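Local coordinates for ABC transporter, substrate binding protein (Polyamine) (Agrobacterium tumefaciens, PDB 4EUO) that binds gamma-aminobutyrate selectively in the periplasm, probably as the substrate-binding subunit of an ABC transporter, at residues F123-W137 and K168-S180. Residues are numbered along the deposited sequence; the frame is centred on the assembly and turned at random. Where two conformers were deposited one is given.
Sequences FDTAKFPGKRTFYKW and KLDTIKSDIIWWS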
ATOM      1  N   PHE A 123     -14.819   1.570 -15.206  1.00 11.28           N
ATOM      2  CA  PHE A 123     -15.464   0.332 -15.600  1.00 11.23           C
ATOM      3  C   PHE A 123     -16.312   0.487 -16.880  1.00 13.90           C
ATOM      4  O   PHE A 123     -16.968  -0.470 -17.263  1.00 15.02           O
ATOM      5  CB  PHE A 123     -16.288  -0.247 -14.438  1.00 12.14           C
ATOM      6  CG  PHE A 123     -15.436  -1.007 -13.439  1.00 11.71           C
ATOM      7  CD1 PHE A 123     -15.454  -2.394 -13.403  1.00 13.65           C
ATOM      8  CD2 PHE A 123     -14.632  -0.332 -12.534  1.00 11.75           C
ATOM      9  CE1 PHE A 123     -14.647  -3.098 -12.502  1.00 13.64           C
ATOM     10  CE2 PHE A 123     -13.840  -1.033 -11.617  1.00 12.38           C
ATOM     11  CZ  PHE A 123     -13.858  -2.408 -11.607  1.00 11.46           C
ATOM     12  N   ASP A 124     -16.229   1.648 -17.558  1.00 13.39           N
ATOM     13  CA  ASP A 124     -17.033   1.873 -18.768  1.00 14.11           C
ATOM     14  C   ASP A 124     -16.106   1.866 -19.981  1.00 14.53           C
ATOM     15  O   ASP A 124     -15.536   2.886 -20.329  1.00 14.91           O
ATOM     16  CB  ASP A 124     -17.833   3.182 -18.657  1.00 16.10           C
ATOM     17  CG  ASP A 124     -18.875   3.365 -19.742  1.00 20.84           C
ATOM     18  OD1 ASP A 124     -18.681   2.827 -20.836  1.00 20.98           O
ATOM     19  OD2 ASP A 124     -19.867   4.102 -19.498  1.00 25.77           O
ATOM     20  N   THR A 125     -15.965   0.697 -20.607  1.00 16.09           N
ATOM     21  CA  THR A 125     -15.116   0.544 -21.790  1.00 17.49           C
ATOM     22  C   THR A 125     -15.692   1.179 -23.054  1.00 22.05           C
ATOM     23  O   THR A 125     -14.927   1.445 -23.970  1.00 23.09           O
ATOM     24  CB  THR A 125     -14.764  -0.918 -22.023  1.00 21.67           C
ATOM     25  OG1 THR A 125     -15.972  -1.658 -22.239  1.00 22.74           O
ATOM     26  CG2 THR A 125     -13.968  -1.511 -20.874  1.00 21.04           C
ATOM     27  N   ALA A 126     -17.013   1.450 -23.104  1.00 18.52           N
ATOM     28  CA  ALA A 126     -17.574   2.096 -24.298  1.00 19.01           C
ATOM     29  C   ALA A 126     -17.177   3.568 -24.316  1.00 21.24           C
ATOM     30  O   ALA A 126     -16.718   4.085 -25.334  1.00 21.87           O
ATOM     31  CB  ALA A 126     -19.082   1.968 -24.300  1.00 20.30           C
ATOM     32  N   LYS A 127     -17.310   4.225 -23.170  1.00 17.18           N
ATOM     33  CA  LYS A 127     -17.028   5.630 -23.038  1.00 16.44           C
ATOM     34  C   LYS A 127     -15.552   5.931 -22.857  1.00 18.14           C
ATOM     35  O   LYS A 127     -15.082   6.997 -23.255  1.00 19.57           O
ATOM     36  CB  LYS A 127     -17.824   6.191 -21.879  1.00 17.89           C
ATOM     37  CG  LYS A 127     -17.832   7.686 -21.811  1.00 28.05           C
ATOM     38  CD  LYS A 127     -19.218   8.114 -21.554  1.00 37.75           C
ATOM     39  CE  LYS A 127     -19.292   9.389 -20.786  1.00 20.10           C
ATOM     40  NZ  LYS A 127     -19.639  10.480 -21.722  1.00 42.57           N
ATOM     41  N   PHE A 128     -14.815   5.004 -22.212  1.00 15.55           N
ATOM     42  CA  PHE A 128     -13.388   5.174 -21.932  1.00 14.75           C
ATOM     43  C   PHE A 128     -12.718   3.932 -22.454  1.00 18.41           C
ATOM     44  O   PHE A 128     -12.443   2.998 -21.697  1.00 16.13           O
ATOM     45  CB  PHE A 128     -13.173   5.344 -20.416  1.00 15.23           C
ATOM     46  CG  PHE A 128     -13.866   6.561 -19.856  1.00 14.78           C
ATOM     47  CD1 PHE A 128     -13.196   7.774 -19.756  1.00 16.61           C
ATOM     48  CD2 PHE A 128     -15.175   6.490 -19.411  1.00 15.26           C
ATOM     49  CE1 PHE A 128     -13.838   8.905 -19.225  1.00 16.15           C
ATOM     50  CE2 PHE A 128     -15.827   7.625 -18.918  1.00 16.42           C
ATOM     51  CZ  PHE A 128     -15.161   8.831 -18.857  1.00 15.97           C
ATOM     52  N   PRO A 129     -12.499   3.867 -23.783  1.00 15.12           N
ATOM     53  CA  PRO A 129     -11.987   2.622 -24.366  1.00 14.33           C
ATOM     54  C   PRO A 129     -10.556   2.261 -24.019  1.00 15.47           C
ATOM     55  O   PRO A 129      -9.777   3.123 -23.643  1.00 15.83           O
ATOM     56  CB  PRO A 129     -12.155   2.835 -25.891  1.00 15.62           C
ATOM     57  CG  PRO A 129     -12.255   4.273 -26.076  1.00 21.11           C
ATOM     58  CD  PRO A 129     -12.840   4.866 -24.830  1.00 16.81           C
ATOM     59  N   GLY A 130     -10.247   0.981 -24.196  1.00 14.98           N
ATOM     60  CA  GLY A 130      -8.886   0.496 -24.112  1.00 14.29           C
ATOM     61  C   GLY A 130      -8.533  -0.257 -22.856  1.00 14.59           C
ATOM     62  O   GLY A 130      -9.405  -0.683 -22.095  1.00 13.98           O
ATOM     63  N   LYS A 131      -7.233  -0.437 -22.672  1.00 13.46           N
ATOM     64  CA  LYS A 131      -6.771  -1.198 -21.517  0.50 12.54           C
ATOM     65  C   LYS A 131      -6.741  -0.356 -20.262  1.00 14.06           C
ATOM     66  O   LYS A 131      -6.496   0.838 -20.312  1.00 13.19           O
ATOM     67  CB  LYS A 131      -5.409  -1.875 -21.761  0.50 12.79           C
ATOM     68  CG  LYS A 131      -5.343  -2.842 -22.953  0.50 13.30           C
ATOM     69  CD  LYS A 131      -6.352  -3.998 -22.877  0.50 15.59           C
ATOM     70  CE  LYS A 131      -6.232  -4.958 -24.044  0.50 16.38           C
ATOM     71  NZ  LYS A 131      -6.384  -4.269 -25.357  0.50 24.70           N
ATOM     72  N   ARG A 132      -7.044  -1.001 -19.145  1.00 11.35           N
ATOM     73  CA  ARG A 132      -7.013  -0.370 -17.830  1.00 10.83           C
ATOM     74  C   ARG A 132      -6.264  -1.304 -16.918  1.00 11.01           C
ATOM     75  O   ARG A 132      -6.263  -2.510 -17.138  1.00 11.21           O
ATOM     76  CB  ARG A 132      -8.408  -0.033 -17.282  1.00 11.41           C
ATOM     77  CG  ARG A 132      -9.413  -1.174 -17.357  1.00 11.16           C
ATOM     78  CD  ARG A 132     -10.319  -1.033 -18.599  1.00 12.37           C
ATOM     79  NE  ARG A 132     -11.274   0.069 -18.425  1.00 11.48           N
ATOM     80  CZ  ARG A 132     -11.662   0.917 -19.381  1.00 13.44           C
ATOM     81  NH1 ARG A 132     -11.172   0.811 -20.625  1.00 14.31           N
ATOM     82  NH2 ARG A 132     -12.560   1.860 -19.113  1.00 12.92           N
ATOM     83  N   THR A 133      -5.631  -0.741 -15.886  1.00  9.70           N
ATOM     84  CA  THR A 133      -4.789  -1.566 -15.010  1.00  9.01           C
ATOM     85  C   THR A 133      -5.256  -1.592 -13.569  1.00 10.28           C
ATOM     86  O   THR A 133      -5.726  -0.587 -13.012  1.00 10.00           O
ATOM     87  CB  THR A 133      -3.303  -1.159 -15.188  1.00  9.98           C
ATOM     88  OG1 THR A 133      -2.495  -2.076 -14.456  1.00  9.83           O
ATOM     89  CG2 THR A 133      -2.969   0.227 -14.704  1.00 10.67           C
ATOM     90  N   PHE A 134      -5.125  -2.766 -12.976  1.00  8.56           N
ATOM     91  CA  PHE A 134      -5.520  -3.034 -11.587  1.00  7.67           C
ATOM     92  C   PHE A 134      -4.468  -3.921 -10.963  1.00  9.26           C
ATOM     93  O   PHE A 134      -3.785  -4.685 -11.678  1.00  9.13           O
ATOM     94  CB  PHE A 134      -6.849  -3.791 -11.555  1.00  9.63           C
ATOM     95  CG  PHE A 134      -8.032  -2.953 -11.964  1.00  9.99           C
ATOM     96  CD1 PHE A 134      -8.648  -2.091 -11.059  1.00 10.75           C
ATOM     97  CD2 PHE A 134      -8.551  -3.040 -13.247  1.00 11.23           C
ATOM     98  CE1 PHE A 134      -9.767  -1.333 -11.432  1.00 11.69           C
ATOM     99  CE2 PHE A 134      -9.631  -2.232 -13.634  1.00 12.14           C
ATOM    100  CZ  PHE A 134     -10.249  -1.412 -12.721  1.00 11.30           C
ATOM    101  N   TYR A 135      -4.419  -3.898  -9.626  1.00  7.82           N
ATOM    102  CA  TYR A 135      -3.467  -4.700  -8.853  1.00  7.64           C
ATOM    103  C   TYR A 135      -3.756  -6.175  -9.009  1.00  9.22           C
ATOM    104  O   TYR A 135      -4.892  -6.633  -8.848  1.00  9.10           O
ATOM    105  CB  TYR A 135      -3.588  -4.265  -7.403  1.00  8.74           C
ATOM    106  CG  TYR A 135      -2.587  -4.794  -6.408  1.00  9.22           C
ATOM    107  CD1 TYR A 135      -1.256  -4.988  -6.762  1.00  9.70           C
ATOM    108  CD2 TYR A 135      -2.935  -4.938  -5.068  1.00  9.82           C
ATOM    109  CE1 TYR A 135      -0.308  -5.361  -5.813  1.00  9.26           C
ATOM    110  CE2 TYR A 135      -1.989  -5.288  -4.110  1.00  9.92           C
ATOM    111  CZ  TYR A 135      -0.679  -5.461  -4.490  1.00  9.13           C
ATOM    112  OH  TYR A 135       0.254  -5.790  -3.540  1.00 11.37           O
ATOM    113  N   LYS A 136      -2.691  -6.940  -9.271  1.00  8.95           N
ATOM    114  CA  LYS A 136      -2.836  -8.353  -9.519  1.00  8.32           C
ATOM    115  C   LYS A 136      -3.190  -9.198  -8.319  1.00 10.51           C
ATOM    116  O   LYS A 136      -3.903 -10.220  -8.451  1.00 10.51           O
ATOM    117  CB  LYS A 136      -1.496  -8.861 -10.097  1.00  9.66           C
ATOM    118  CG  LYS A 136      -1.530 -10.305 -10.609  1.00 12.66           C
ATOM    119  CD  LYS A 136      -0.213 -10.603 -11.334  1.00 15.56           C
ATOM    120  CE  LYS A 136      -0.047 -12.056 -11.718  1.00 18.17           C
ATOM    121  NZ  LYS A 136      -1.133 -12.507 -12.627  1.00 18.24           N
ATOM    122  N   TRP A 137      -2.637  -8.849  -7.161  1.00  9.35           N
ATOM    123  CA  TRP A 137      -2.666  -9.718  -5.990  1.00  9.62           C
ATOM    124  C   TRP A 137      -3.858  -9.511  -5.107  1.00  9.38           C
ATOM    125  O   TRP A 137      -4.399  -8.402  -5.023  1.00 10.55           O
ATOM    126  CB  TRP A 137      -1.355  -9.563  -5.189  1.00 10.12           C
ATOM    127  CG  TRP A 137      -0.116  -9.703  -6.028  1.00 10.91           C
ATOM    128  CD1 TRP A 137       0.820  -8.743  -6.278  1.00 13.19           C
ATOM    129  CD2 TRP A 137       0.283 -10.859  -6.774  1.00 11.52           C
ATOM    130  NE1 TRP A 137       1.789  -9.233  -7.123  1.00 14.01           N
ATOM    131  CE2 TRP A 137       1.472 -10.523  -7.461  1.00 14.88           C
ATOM    132  CE3 TRP A 137      -0.248 -12.146  -6.925  1.00 14.37           C
ATOM    133  CZ2 TRP A 137       2.147 -11.434  -8.290  1.00 15.21           C
ATOM    134  CZ3 TRP A 137       0.411 -13.047  -7.766  1.00 16.56           C
ATOM    135  CH2 TRP A 137       1.597 -12.685  -8.427  1.00 16.98           C
ATOM    136  N   LYS A 168     -19.137  -7.718 -11.935  1.00 12.97           N
ATOM    137  CA  LYS A 168     -18.794  -6.399 -12.441  1.00 12.35           C
ATOM    138  C   LYS A 168     -17.399  -6.429 -13.112  1.00 13.53           C
ATOM    139  O   LYS A 168     -17.206  -5.869 -14.190  1.00 13.30           O
ATOM    140  CB  LYS A 168     -18.837  -5.352 -11.311  1.00 14.25           C
ATOM    141  CG  LYS A 168     -18.565  -3.901 -11.773  1.00 13.76           C
ATOM    142  CD  LYS A 168     -19.542  -3.401 -12.861  1.00 15.60           C
ATOM    143  CE  LYS A 168     -19.412  -1.917 -12.964  1.00 16.24           C
ATOM    144  NZ  LYS A 168     -20.239  -1.378 -14.076  1.00 19.02           N
ATOM    145  N   LEU A 169     -16.429  -7.093 -12.484  1.00 11.57           N
ATOM    146  CA  LEU A 169     -15.099  -7.240 -13.093  1.00 11.50           C
ATOM    147  C   LEU A 169     -15.156  -8.011 -14.419  1.00 13.84           C
ATOM    148  O   LEU A 169     -14.441  -7.668 -15.347  1.00 12.71           O
ATOM    149  CB  LEU A 169     -14.111  -7.916 -12.134  1.00 10.81           C
ATOM    150  CG  LEU A 169     -13.648  -6.984 -11.025  1.00 11.84           C
ATOM    151  CD1 LEU A 169     -13.211  -7.797  -9.800  1.00 12.15           C
ATOM    152  CD2 LEU A 169     -12.529  -6.065 -11.522  1.00 11.96           C
ATOM    153  N   ASP A 170     -16.052  -9.018 -14.524  1.00 12.18           N
ATOM    154  CA  ASP A 170     -16.195  -9.780 -15.772  1.00 12.81           C
ATOM    155  C   ASP A 170     -16.550  -8.884 -16.939  1.00 14.90           C
ATOM    156  O   ASP A 170     -16.151  -9.206 -18.069  1.00 15.93           O
ATOM    157  CB  ASP A 170     -17.291 -10.827 -15.607  1.00 14.84           C
ATOM    158  CG  ASP A 170     -16.849 -12.084 -14.902  1.00 17.83           C
ATOM    159  OD1 ASP A 170     -15.627 -12.269 -14.729  1.00 17.40           O
ATOM    160  OD2 ASP A 170     -17.731 -12.898 -14.522  1.00 22.66           O
ATOM    161  N   THR A 171     -17.286  -7.765 -16.707  1.00 14.56           N
ATOM    162  CA  THR A 171     -17.671  -6.885 -17.812  1.00 14.17           C
ATOM    163  C   THR A 171     -16.480  -6.209 -18.491  1.00 17.17           C
ATOM    164  O   THR A 171     -16.616  -5.709 -19.623  1.00 18.30           O
ATOM    165  CB  THR A 171     -18.697  -5.831 -17.362  1.00 16.50           C
ATOM    166  OG1 THR A 171     -18.070  -4.852 -16.522  1.00 14.98           O
ATOM    167  CG2 THR A 171     -19.934  -6.423 -16.689  1.00 18.16           C
ATOM    168  N   ILE A 172     -15.301  -6.156 -17.811  1.00 13.64           N
ATOM    169  CA  ILE A 172     -14.132  -5.491 -18.380  1.00 13.15           C
ATOM    170  C   ILE A 172     -12.903  -6.378 -18.344  1.00 14.18           C
ATOM    171  O   ILE A 172     -11.829  -5.895 -18.702  1.00 14.06           O
ATOM    172  CB  ILE A 172     -13.829  -4.156 -17.636  1.00 14.47           C
ATOM    173  CG1 ILE A 172     -13.415  -4.396 -16.162  1.00 14.03           C
ATOM    174  CG2 ILE A 172     -15.021  -3.197 -17.728  1.00 15.43           C
ATOM    175  CD1 ILE A 172     -12.638  -3.216 -15.543  1.00 14.11           C
ATOM    176  N   LYS A 173     -13.049  -7.649 -17.934  1.00 13.33           N
ATOM    177  CA  LYS A 173     -11.923  -8.546 -17.703  1.00 13.32           C
ATOM    178  C   LYS A 173     -10.922  -8.602 -18.843  1.00 15.53           C
ATOM    179  O   LYS A 173      -9.720  -8.548 -18.597  1.00 14.39           O
ATOM    180  CB  LYS A 173     -12.412  -9.946 -17.325  1.00 15.14           C
ATOM    181  CG  LYS A 173     -11.352 -10.779 -16.616  1.00 15.54           C
ATOM    182  CD  LYS A 173     -11.908 -12.141 -16.287  1.00 16.82           C
ATOM    183  CE  LYS A 173     -10.949 -12.943 -15.455  1.00 19.11           C
ATOM    184  NZ  LYS A 173     -11.451 -14.346 -15.334  1.00 24.96           N
ATOM    185  N   SER A 174     -11.400  -8.698 -20.100  1.00 15.05           N
ATOM    186  CA  SER A 174     -10.470  -8.804 -21.234  1.00 15.60           C
ATOM    187  C   SER A 174      -9.706  -7.522 -21.496  1.00 15.93           C
ATOM    188  O   SER A 174      -8.745  -7.518 -22.266  1.00 16.97           O
ATOM    189  CB  SER A 174     -11.174  -9.276 -22.501  1.00 19.36           C
ATOM    190  OG  SER A 174     -12.007  -8.257 -23.014  1.00 24.60           O
ATOM    191  N   ASP A 175     -10.118  -6.411 -20.856  1.00 13.51           N
ATOM    192  CA  ASP A 175      -9.438  -5.134 -21.026  1.00 13.15           C
ATOM    193  C   ASP A 175      -8.530  -4.764 -19.849  1.00 12.19           C
ATOM    194  O   ASP A 175      -7.972  -3.668 -19.820  1.00 13.74           O
ATOM    195  CB  ASP A 175     -10.406  -4.004 -21.400  1.00 15.06           C
ATOM    196  CG  ASP A 175     -10.742  -4.036 -22.903  1.00 25.90           C
ATOM    197  OD1 ASP A 175      -9.820  -4.320 -23.727  1.00 25.64           O
ATOM    198  OD2 ASP A 175     -11.903  -3.787 -23.251  1.00 29.81           O
ATOM    199  N   ILE A 176      -8.330  -5.724 -18.941  1.00 11.73           N
ATOM    200  CA  ILE A 176      -7.437  -5.480 -17.804  1.00 10.73           C
ATOM    201  C   ILE A 176      -6.002  -5.945 -18.123  1.00 12.22           C
ATOM    202  O   ILE A 176      -5.793  -7.090 -18.593  1.00 11.71           O
ATOM    203  CB  ILE A 176      -7.955  -6.200 -16.528  1.00 11.90           C
ATOM    204  CG1 ILE A 176      -9.328  -5.634 -16.108  1.00 12.56           C
ATOM    205  CG2 ILE A 176      -6.895  -6.073 -15.381  1.00 11.91           C
ATOM    206  CD1 ILE A 176      -9.976  -6.344 -14.947  1.00 12.68           C
ATOM    207  N   ILE A 177      -5.026  -5.116 -17.790  1.00 11.22           N
ATOM    208  CA  ILE A 177      -3.633  -5.528 -17.744  1.00  9.88           C
ATOM    209  C   ILE A 177      -3.295  -5.383 -16.235  1.00 11.80           C
ATOM    210  O   ILE A 177      -3.462  -4.286 -15.663  1.00 11.19           O
ATOM    211  CB  ILE A 177      -2.688  -4.669 -18.595  1.00 11.81           C
ATOM    212  CG1 ILE A 177      -3.046  -4.787 -20.085  1.00 12.28           C
ATOM    213  CG2 ILE A 177      -1.213  -5.120 -18.350  1.00 12.28           C
ATOM    214  CD1 ILE A 177      -2.206  -3.942 -20.983  1.00 12.68           C
ATOM    215  N   TRP A 178      -2.853  -6.450 -15.600  1.00 10.54           N
ATOM    216  CA  TRP A 178      -2.603  -6.427 -14.168  1.00  9.78           C
ATOM    217  C   TRP A 178      -1.245  -5.865 -13.837  1.00 11.00           C
ATOM    218  O   TRP A 178      -0.299  -6.074 -14.600  1.00 11.53           O
ATOM    219  CB  TRP A 178      -2.694  -7.859 -13.621  1.00 10.46           C
ATOM    220  CG  TRP A 178      -4.006  -8.509 -13.916  1.00 10.10           C
ATOM    221  CD1 TRP A 178      -4.279  -9.395 -14.935  1.00 12.45           C
ATOM    222  CD2 TRP A 178      -5.216  -8.351 -13.179  1.00  9.66           C
ATOM    223  NE1 TRP A 178      -5.595  -9.787 -14.871  1.00 12.22           N
ATOM    224  CE2 TRP A 178      -6.200  -9.149 -13.807  1.00 11.59           C
ATOM    225  CE3 TRP A 178      -5.583  -7.577 -12.051  1.00 10.37           C
ATOM    226  CZ2 TRP A 178      -7.516  -9.215 -13.335  1.00 11.84           C
ATOM    227  CZ3 TRP A 178      -6.881  -7.655 -11.586  1.00 11.30           C
ATOM    228  CH2 TRP A 178      -7.835  -8.460 -12.228  1.00 12.26           C
ATOM    229  N   TRP A 179      -1.147  -5.128 -12.709  1.00  9.58           N
ATOM    230  CA  TRP A 179       0.170  -4.688 -12.225  1.00  9.06           C
ATOM    231  C   TRP A 179       0.530  -5.519 -11.008  1.00  9.26           C
ATOM    232  O   TRP A 179      -0.248  -5.663 -10.056  1.00  9.41           O
ATOM    233  CB  TRP A 179       0.297  -3.162 -11.965  1.00  8.59           C
ATOM    234  CG  TRP A 179      -0.710  -2.503 -11.065  1.00  8.43           C
ATOM    235  CD1 TRP A 179      -1.870  -1.899 -11.448  1.00 10.21           C
ATOM    236  CD2 TRP A 179      -0.586  -2.276  -9.656  1.00  7.97           C
ATOM    237  NE1 TRP A 179      -2.487  -1.312 -10.366  1.00  9.59           N
ATOM    238  CE2 TRP A 179      -1.727  -1.544  -9.249  1.00  9.59           C
ATOM    239  CE3 TRP A 179       0.388  -2.594  -8.701  1.00  8.66           C
ATOM    240  CZ2 TRP A 179      -1.905  -1.099  -7.939  1.00  9.00           C
ATOM    241  CZ3 TRP A 179       0.214  -2.142  -7.403  1.00  8.88           C
ATOM    242  CH2 TRP A 179      -0.938  -1.436  -7.025  1.00  9.17           C
ATOM    243  N   SER A 180       1.752  -6.094 -11.065  1.00  9.30           N
ATOM    244  CA  SER A 180       2.254  -6.941  -9.978  1.00 10.05           C
ATOM    245  C   SER A 180       2.916  -6.156  -8.879  1.00 10.17           C
ATOM    246  O   SER A 180       3.095  -6.684  -7.781  1.00 12.31           O
ATOM    247  CB  SER A 180       3.279  -7.926 -10.522  1.00 12.63           C
ATOM    248  OG  SER A 180       2.631  -8.824 -11.401  1.00 17.92           O
TER
HETATM  249  O   HOH W   1     -18.917  -2.276 -16.363  1.00 17.88           O
HETATM  250  O   HOH W   2     -12.082  -1.113 -24.953  1.00 37.30           O
HETATM  251  O   HOH W   3       3.141  -6.356  -5.083  1.00 31.97           O
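Y135 lays its ring on the six-membered ring of the W179 indole in an offset stack, centroids 4.5 Å apart and planes 28° from parallel, where parallel strands 132-135 and 176-179 lie side by side in one lobe of a periplasmic binding protein. The Y135 CA also sits over the five-membered ring of W179, so backbone and phenol share one indole face. At the rim of that indole, T133 OG1 lies in plane; anti to the backbone N (chi1 -173°), it donates to I177 O, 2.7 Å. Outside the pair, Y135 OH bonds E60 of the GABA pocket and W179 NE1 bonds S198 O; W179 also meets pocket residue W200 edge-to-face, consistent with a second-shell role.

Backbone bonds R132 N to D175 O and I177 N to R132 O hold one end of the strand pair, W179 N to F134 O, 2.9 Å, and K136 N to W179 O the other. On the face carrying F134, F123 packs against helix 142-149, with I172 CD1 over one ring face, 3.9 Å from the centroid, and L169 CD2 at its edge; the same CD1 reaches F134 CE2 at 3.7 Å.

The outer margins are looser. K131 NZ and D175 OD1 form a long salt bridge, 3.8 Å, and a water joins D175 OD2 to G130 N. At the far end S180 O, close to the W137 ring plane, accepts from NE1 on an in-plane lone pair, 2.9 Å, through a bent bond (136°).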